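Long-range contact in taurine:2-oxoglutarate aminotransferase (Bifidobacterium kashiwanohense PV20-2, PDB 6JIX), which probably transfers the amino group of taurine to 2-oxoglutarate, as a class-III transaminase that works with pyridoxal 5'-phosphate: residues A[39-52]-A[421-433]. Sequence-based numbering, arbitrary orientation.
Sequences IYFWDYDGKRYTDM and PLIITAEQLEEEL
The beta hairpin of strands 40-43 and 48-51 meets the first turns of the C-terminal helix 426-447 at its capping box, where Q428 faces I39 and Y40. Q428 NE2 donates to Y40 OH (3.0 Å, 164° at the hydrogen), with the hydroxyl close to the amide plane and ring and amide planes 60° apart. The same nitrogen reaches a water that also accepts from I39 N. At the other end of the amide, Q428 OE1 accepts from T425 N and T425 OG1, while Q428 N donates back to OG1 of T425, the N-cap; the side-chain amide is held from both ends. One turn on, T50 OG1 donates to E432 OE2 (2.7 Å) from above the carboxylate plane; E432 already points at the hairpin, and the bend at chi2 (-53°) folds its carboxylate against T50. R48 NH2 lies 4.0 Å from E432 OE2, a long salt bridge with the oxygen well off the guanidinium plane and no N-H aimed at it; a water links R48 NH2 to E431 OE1. Apolar packing fills in: I39 CG2 on P421 CG (3.7 Å), I39 CD1 on I424 CG1 (3.9 Å), and M52 SD on I424 CD1 (4.1 Å). D51, its OD2 hydrogen-bonded to H63, touches a bound glutamate. The buried E432 carboxylate is thus met by a hydroxyl and a distant guanidinium, which would probably favour its charged form.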
loop_
_atom_site.group_PDB
_atom_site.type_symbol
_atom_site.label_atom_id
_atom_site.label_comp_id
_atom_site.label_asym_id
_atom_site.label_seq_id
_atom_site.Cartn_x
_atom_site.Cartn_y
_atom_site.Cartn_z
ATOM N N ILE A 39 -18.834 -18.087 5.368
ATOM C CA ILE A 39 -18.007 -18.633 4.306
ATOM C C ILE A 39 -18.658 -18.456 2.928
ATOM O O ILE A 39 -18.295 -19.167 1.990
ATOM C CB ILE A 39 -17.660 -20.106 4.561
ATOM C CG1 ILE A 39 -18.890 -20.974 4.284
ATOM C CG2 ILE A 39 -17.119 -20.292 5.986
ATOM C CD1 ILE A 39 -18.586 -22.419 4.042
ATOM N N TYR A 40 -19.633 -17.550 2.792
ATOM C CA TYR A 40 -20.391 -17.395 1.556
ATOM C C TYR A 40 -20.407 -15.944 1.100
ATOM O O TYR A 40 -20.141 -15.013 1.870
ATOM C CB TYR A 40 -21.848 -17.876 1.704
ATOM C CG TYR A 40 -21.960 -19.228 2.346
ATOM C CD1 TYR A 40 -21.718 -20.389 1.615
ATOM C CD2 TYR A 40 -22.275 -19.347 3.686
ATOM C CE1 TYR A 40 -21.798 -21.633 2.206
ATOM C CE2 TYR A 40 -22.357 -20.581 4.289
ATOM C CZ TYR A 40 -22.123 -21.725 3.544
ATOM O OH TYR A 40 -22.199 -22.955 4.162
ATOM N N PHE A 41 -20.730 -15.765 -0.179
ATOM C CA PHE A 41 -21.123 -14.466 -0.710
ATOM C C PHE A 41 -22.138 -14.712 -1.821
ATOM O O PHE A 41 -22.310 -15.849 -2.284
ATOM C CB PHE A 41 -19.921 -13.629 -1.181
ATOM C CG PHE A 41 -19.058 -14.290 -2.208
ATOM C CD1 PHE A 41 -19.383 -14.229 -3.554
ATOM C CD2 PHE A 41 -17.885 -14.936 -1.837
ATOM C CE1 PHE A 41 -18.562 -14.816 -4.511
ATOM C CE2 PHE A 41 -17.068 -15.524 -2.786
ATOM C CZ PHE A 41 -17.410 -15.464 -4.127
ATOM N N TRP A 42 -22.872 -13.647 -2.187
ATOM C CA TRP A 42 -24.025 -13.763 -3.071
ATOM C C TRP A 42 -23.955 -12.738 -4.187
ATOM O O TRP A 42 -23.643 -11.566 -3.944
ATOM C CB TRP A 42 -25.335 -13.567 -2.286
ATOM C CG TRP A 42 -25.633 -14.684 -1.315
ATOM C CD1 TRP A 42 -26.447 -15.768 -1.524
ATOM C CD2 TRP A 42 -25.112 -14.828 0.011
ATOM N NE1 TRP A 42 -26.454 -16.572 -0.416
ATOM C CE2 TRP A 42 -25.647 -16.019 0.543
ATOM C CE3 TRP A 42 -24.249 -14.060 0.803
ATOM C CZ2 TRP A 42 -25.344 -16.461 1.833
ATOM C CZ3 TRP A 42 -23.952 -14.506 2.084
ATOM C CH2 TRP A 42 -24.493 -15.694 2.582
ATOM N N ASP A 43 -24.312 -13.163 -5.401
ATOM C CA ASP A 43 -24.488 -12.205 -6.484
ATOM C C ASP A 43 -25.890 -11.599 -6.380
ATOM O O ASP A 43 -26.685 -11.968 -5.515
ATOM C CB ASP A 43 -24.237 -12.864 -7.849
ATOM C CG ASP A 43 -25.178 -14.044 -8.135
ATOM O OD1 ASP A 43 -26.371 -13.959 -7.744
ATOM O OD2 ASP A 43 -24.728 -15.051 -8.755
ATOM N N TYR A 44 -26.220 -10.669 -7.274
ATOM C CA TYR A 44 -27.467 -9.943 -7.102
ATOM C C TYR A 44 -28.696 -10.767 -7.474
ATOM O O TYR A 44 -29.818 -10.338 -7.172
ATOM C CB TYR A 44 -27.433 -8.638 -7.893
ATOM C CG TYR A 44 -26.712 -7.503 -7.179
ATOM C CD1 TYR A 44 -25.323 -7.389 -7.234
ATOM C CD2 TYR A 44 -27.413 -6.540 -6.463
ATOM C CE1 TYR A 44 -24.659 -6.334 -6.602
ATOM C CE2 TYR A 44 -26.758 -5.493 -5.821
ATOM C CZ TYR A 44 -25.380 -5.392 -5.897
ATOM O OH TYR A 44 -24.716 -4.363 -5.264
ATOM N N ASP A 45 -28.522 -11.918 -8.127
ATOM C CA ASP A 45 -29.614 -12.866 -8.360
ATOM C C ASP A 45 -29.859 -13.812 -7.182
ATOM O O ASP A 45 -30.789 -14.625 -7.242
ATOM C CB ASP A 45 -29.353 -13.693 -9.631
ATOM C CG ASP A 45 -29.038 -12.827 -10.844
ATOM O OD1 ASP A 45 -29.734 -11.809 -11.042
ATOM O OD2 ASP A 45 -28.092 -13.157 -11.596
ATOM N N GLY A 46 -29.039 -13.767 -6.136
ATOM C CA GLY A 46 -29.264 -14.619 -4.999
ATOM C C GLY A 46 -28.509 -15.934 -5.011
ATOM O O GLY A 46 -28.631 -16.700 -4.040
ATOM N N LYS A 47 -27.777 -16.257 -6.086
ATOM C CA LYS A 47 -26.981 -17.480 -6.072
ATOM C C LYS A 47 -25.855 -17.363 -5.053
ATOM O O LYS A 47 -25.212 -16.319 -4.927
ATOM C CB LYS A 47 -26.401 -17.811 -7.449
ATOM C CG LYS A 47 -25.987 -19.289 -7.528
ATOM C CD LYS A 47 -24.818 -19.554 -8.455
ATOM C CE LYS A 47 -24.530 -21.054 -8.527
ATOM N NZ LYS A 47 -24.456 -21.535 -9.937
ATOM N N ARG A 48 -25.598 -18.451 -4.343
ATOM C CA ARG A 48 -24.646 -18.462 -3.246
ATOM C C ARG A 48 -23.355 -19.151 -3.673
ATOM O O ARG A 48 -23.386 -20.250 -4.240
ATOM C CB ARG A 48 -25.257 -19.177 -2.036
ATOM C CG ARG A 48 -24.297 -19.457 -0.897
ATOM C CD ARG A 48 -24.922 -20.396 0.097
ATOM N NE ARG A 48 -24.696 -21.787 -0.286
ATOM C CZ ARG A 48 -24.659 -22.796 0.575
ATOM N NH1 ARG A 48 -24.839 -22.563 1.866
ATOM N NH2 ARG A 48 -24.446 -24.030 0.146
ATOM N N TYR A 49 -22.225 -18.513 -3.380
ATOM C CA TYR A 49 -20.913 -19.089 -3.635
ATOM C C TYR A 49 -20.264 -19.408 -2.297
ATOM O O TYR A 49 -20.238 -18.561 -1.400
ATOM C CB TYR A 49 -20.044 -18.125 -4.472
ATOM C CG TYR A 49 -20.724 -17.789 -5.780
ATOM C CD1 TYR A 49 -20.547 -18.588 -6.916
ATOM C CD2 TYR A 49 -21.616 -16.721 -5.861
ATOM C CE1 TYR A 49 -21.219 -18.307 -8.110
ATOM C CE2 TYR A 49 -22.293 -16.427 -7.047
ATOM C CZ TYR A 49 -22.094 -17.222 -8.168
ATOM O OH TYR A 49 -22.773 -16.909 -9.331
ATOM N N THR A 50 -19.724 -20.613 -2.168
ATOM C CA THR A 50 -18.991 -20.995 -0.971
ATOM C C THR A 50 -17.541 -20.606 -1.204
ATOM O O THR A 50 -16.906 -21.080 -2.158
ATOM C CB THR A 50 -19.121 -22.498 -0.688
ATOM O OG1 THR A 50 -20.464 -22.934 -0.957
ATOM C CG2 THR A 50 -18.791 -22.816 0.765
ATOM N N ASP A 51 -17.009 -19.760 -0.322
ATOM C CA ASP A 51 -15.711 -19.131 -0.560
ATOM C C ASP A 51 -14.596 -20.097 -0.152
ATOM O O ASP A 51 -13.939 -19.960 0.883
ATOM C CB ASP A 51 -15.630 -17.813 0.196
ATOM C CG ASP A 51 -14.410 -17.007 -0.171
ATOM O OD1 ASP A 51 -13.740 -17.355 -1.173
ATOM O OD2 ASP A 51 -14.128 -16.019 0.547
ATOM N N MET A 52 -14.348 -21.075 -1.021
ATOM C CA MET A 52 -13.359 -22.107 -0.742
ATOM C C MET A 52 -11.904 -21.637 -0.911
ATOM O O MET A 52 -10.983 -22.373 -0.527
ATOM C CB MET A 52 -13.652 -23.317 -1.635
ATOM C CG MET A 52 -14.972 -23.976 -1.297
ATOM S SD MET A 52 -15.043 -24.492 0.438
ATOM C CE MET A 52 -13.856 -25.849 0.385
ATOM N N PRO A 421 -12.185 -20.726 4.498
ATOM C CA PRO A 421 -12.038 -19.953 5.735
ATOM C C PRO A 421 -11.789 -20.857 6.934
ATOM O O PRO A 421 -12.339 -21.956 7.033
ATOM C CB PRO A 421 -13.373 -19.208 5.852
ATOM C CG PRO A 421 -13.901 -19.179 4.455
ATOM C CD PRO A 421 -13.462 -20.455 3.824
ATOM N N LEU A 422 -10.938 -20.371 7.845
ATOM C CA LEU A 422 -10.534 -21.112 9.028
ATOM C C LEU A 422 -11.704 -21.440 9.936
ATOM O O LEU A 422 -11.540 -22.263 10.842
ATOM C CB LEU A 422 -9.491 -20.310 9.817
ATOM C CG LEU A 422 -8.235 -19.901 9.026
ATOM C CD1 LEU A 422 -7.075 -19.522 9.935
ATOM C CD2 LEU A 422 -7.821 -21.018 8.074
ATOM N N ILE A 423 -12.875 -20.826 9.725
ATOM C CA ILE A 423 -14.044 -21.124 10.545
ATOM C C ILE A 423 -14.944 -22.177 9.918
ATOM O O ILE A 423 -15.981 -22.512 10.505
ATOM C CB ILE A 423 -14.892 -19.863 10.840
ATOM C CG1 ILE A 423 -15.464 -19.274 9.549
ATOM C CG2 ILE A 423 -14.092 -18.830 11.625
ATOM C CD1 ILE A 423 -16.300 -18.048 9.781
ATOM N N ILE A 424 -14.609 -22.674 8.723
ATOM C CA ILE A 424 -15.427 -23.707 8.103
ATOM C C ILE A 424 -15.561 -24.911 9.047
ATOM O O ILE A 424 -14.633 -25.268 9.786
ATOM C CB ILE A 424 -14.841 -24.118 6.742
ATOM C CG1 ILE A 424 -15.955 -24.655 5.832
ATOM C CG2 ILE A 424 -13.714 -25.121 6.927
ATOM C CD1 ILE A 424 -15.490 -24.985 4.435
ATOM N N THR A 425 -16.724 -25.547 9.017
ATOM C CA THR A 425 -17.005 -26.667 9.900
ATOM C C THR A 425 -16.879 -27.956 9.113
ATOM O O THR A 425 -16.881 -27.949 7.876
ATOM C CB THR A 425 -18.408 -26.549 10.492
ATOM O OG1 THR A 425 -19.370 -26.652 9.433
ATOM C CG2 THR A 425 -18.555 -25.206 11.206
ATOM N N ALA A 426 -16.765 -29.067 9.845
ATOM C CA ALA A 426 -16.745 -30.374 9.194
ATOM C C ALA A 426 -17.944 -30.542 8.261
ATOM O O ALA A 426 -17.790 -30.964 7.107
ATOM C CB ALA A 426 -16.706 -31.493 10.237
ATOM N N GLU A 427 -19.151 -30.193 8.732
ATOM C CA GLU A 427 -20.328 -30.391 7.888
ATOM C C GLU A 427 -20.215 -29.586 6.601
ATOM O O GLU A 427 -20.522 -30.074 5.508
ATOM C CB GLU A 427 -21.611 -30.019 8.641
ATOM C CG GLU A 427 -22.885 -30.541 7.932
ATOM C CD GLU A 427 -24.018 -29.495 7.793
ATOM O OE1 GLU A 427 -24.659 -29.526 6.719
ATOM O OE2 GLU A 427 -24.321 -28.687 8.731
ATOM N N GLN A 428 -19.720 -28.367 6.699
ATOM C CA GLN A 428 -19.584 -27.553 5.503
ATOM C C GLN A 428 -18.589 -28.176 4.529
ATOM O O GLN A 428 -18.854 -28.270 3.325
ATOM C CB GLN A 428 -19.166 -26.145 5.910
ATOM C CG GLN A 428 -20.330 -25.271 6.334
ATOM C CD GLN A 428 -19.874 -23.982 7.001
ATOM O OE1 GLN A 428 -18.980 -23.997 7.859
ATOM N NE2 GLN A 428 -20.480 -22.857 6.606
ATOM N N LEU A 429 -17.425 -28.590 5.028
ATOM C CA LEU A 429 -16.486 -29.319 4.181
ATOM C C LEU A 429 -17.188 -30.487 3.496
ATOM O O LEU A 429 -17.090 -30.666 2.273
ATOM C CB LEU A 429 -15.297 -29.806 5.015
ATOM C CG LEU A 429 -14.287 -28.716 5.404
ATOM C CD1 LEU A 429 -13.222 -29.270 6.329
ATOM C CD2 LEU A 429 -13.665 -28.101 4.169
ATOM N N GLU A 430 -17.933 -31.282 4.273
ATOM C CA GLU A 430 -18.616 -32.449 3.720
ATOM C C GLU A 430 -19.654 -32.082 2.669
ATOM O O GLU A 430 -20.105 -32.964 1.934
ATOM C CB GLU A 430 -19.259 -33.274 4.836
ATOM C CG GLU A 430 -18.345 -34.401 5.331
ATOM C CD GLU A 430 -18.221 -34.435 6.846
ATOM O OE1 GLU A 430 -19.246 -34.182 7.535
ATOM O OE2 GLU A 430 -17.095 -34.708 7.339
ATOM N N GLU A 431 -20.061 -30.817 2.597
ATOM C CA GLU A 431 -21.010 -30.376 1.584
ATOM C C GLU A 431 -20.335 -29.831 0.342
ATOM O O GLU A 431 -20.926 -29.885 -0.741
ATOM C CB GLU A 431 -21.930 -29.264 2.117
ATOM C CG GLU A 431 -22.436 -29.415 3.548
ATOM C CD GLU A 431 -23.418 -28.307 3.916
ATOM O OE1 GLU A 431 -23.101 -27.132 3.601
ATOM O OE2 GLU A 431 -24.496 -28.620 4.497
ATOM N N GLU A 432 -19.137 -29.262 0.482
ATOM C CA GLU A 432 -18.475 -28.584 -0.629
ATOM C C GLU A 432 -17.538 -29.488 -1.403
ATOM O O GLU A 432 -17.512 -29.426 -2.637
ATOM C CB GLU A 432 -17.685 -27.373 -0.126
ATOM C CG GLU A 432 -18.549 -26.260 0.435
ATOM C CD GLU A 432 -19.648 -25.814 -0.517
ATOM O OE1 GLU A 432 -19.463 -25.849 -1.771
ATOM O OE2 GLU A 432 -20.711 -25.432 0.019
ATOM N N LEU A 433 -16.768 -30.319 -0.694
ATOM C CA LEU A 433 -15.760 -31.144 -1.355
ATOM C C LEU A 433 -16.336 -32.028 -2.450
ATOM O O LEU A 433 -15.687 -32.155 -3.500
ATOM C CB LEU A 433 -15.013 -31.979 -0.308
ATOM C CG LEU A 433 -14.128 -31.076 0.552
ATOM C CD1 LEU A 433 -13.304 -31.865 1.547
ATOM C CD2 LEU A 433 -13.229 -30.198 -0.335
HETATM O O HOH W 1 -20.385 -19.965 7.086
HETATM O O HOH W 2 -24.396 -26.433 1.340
#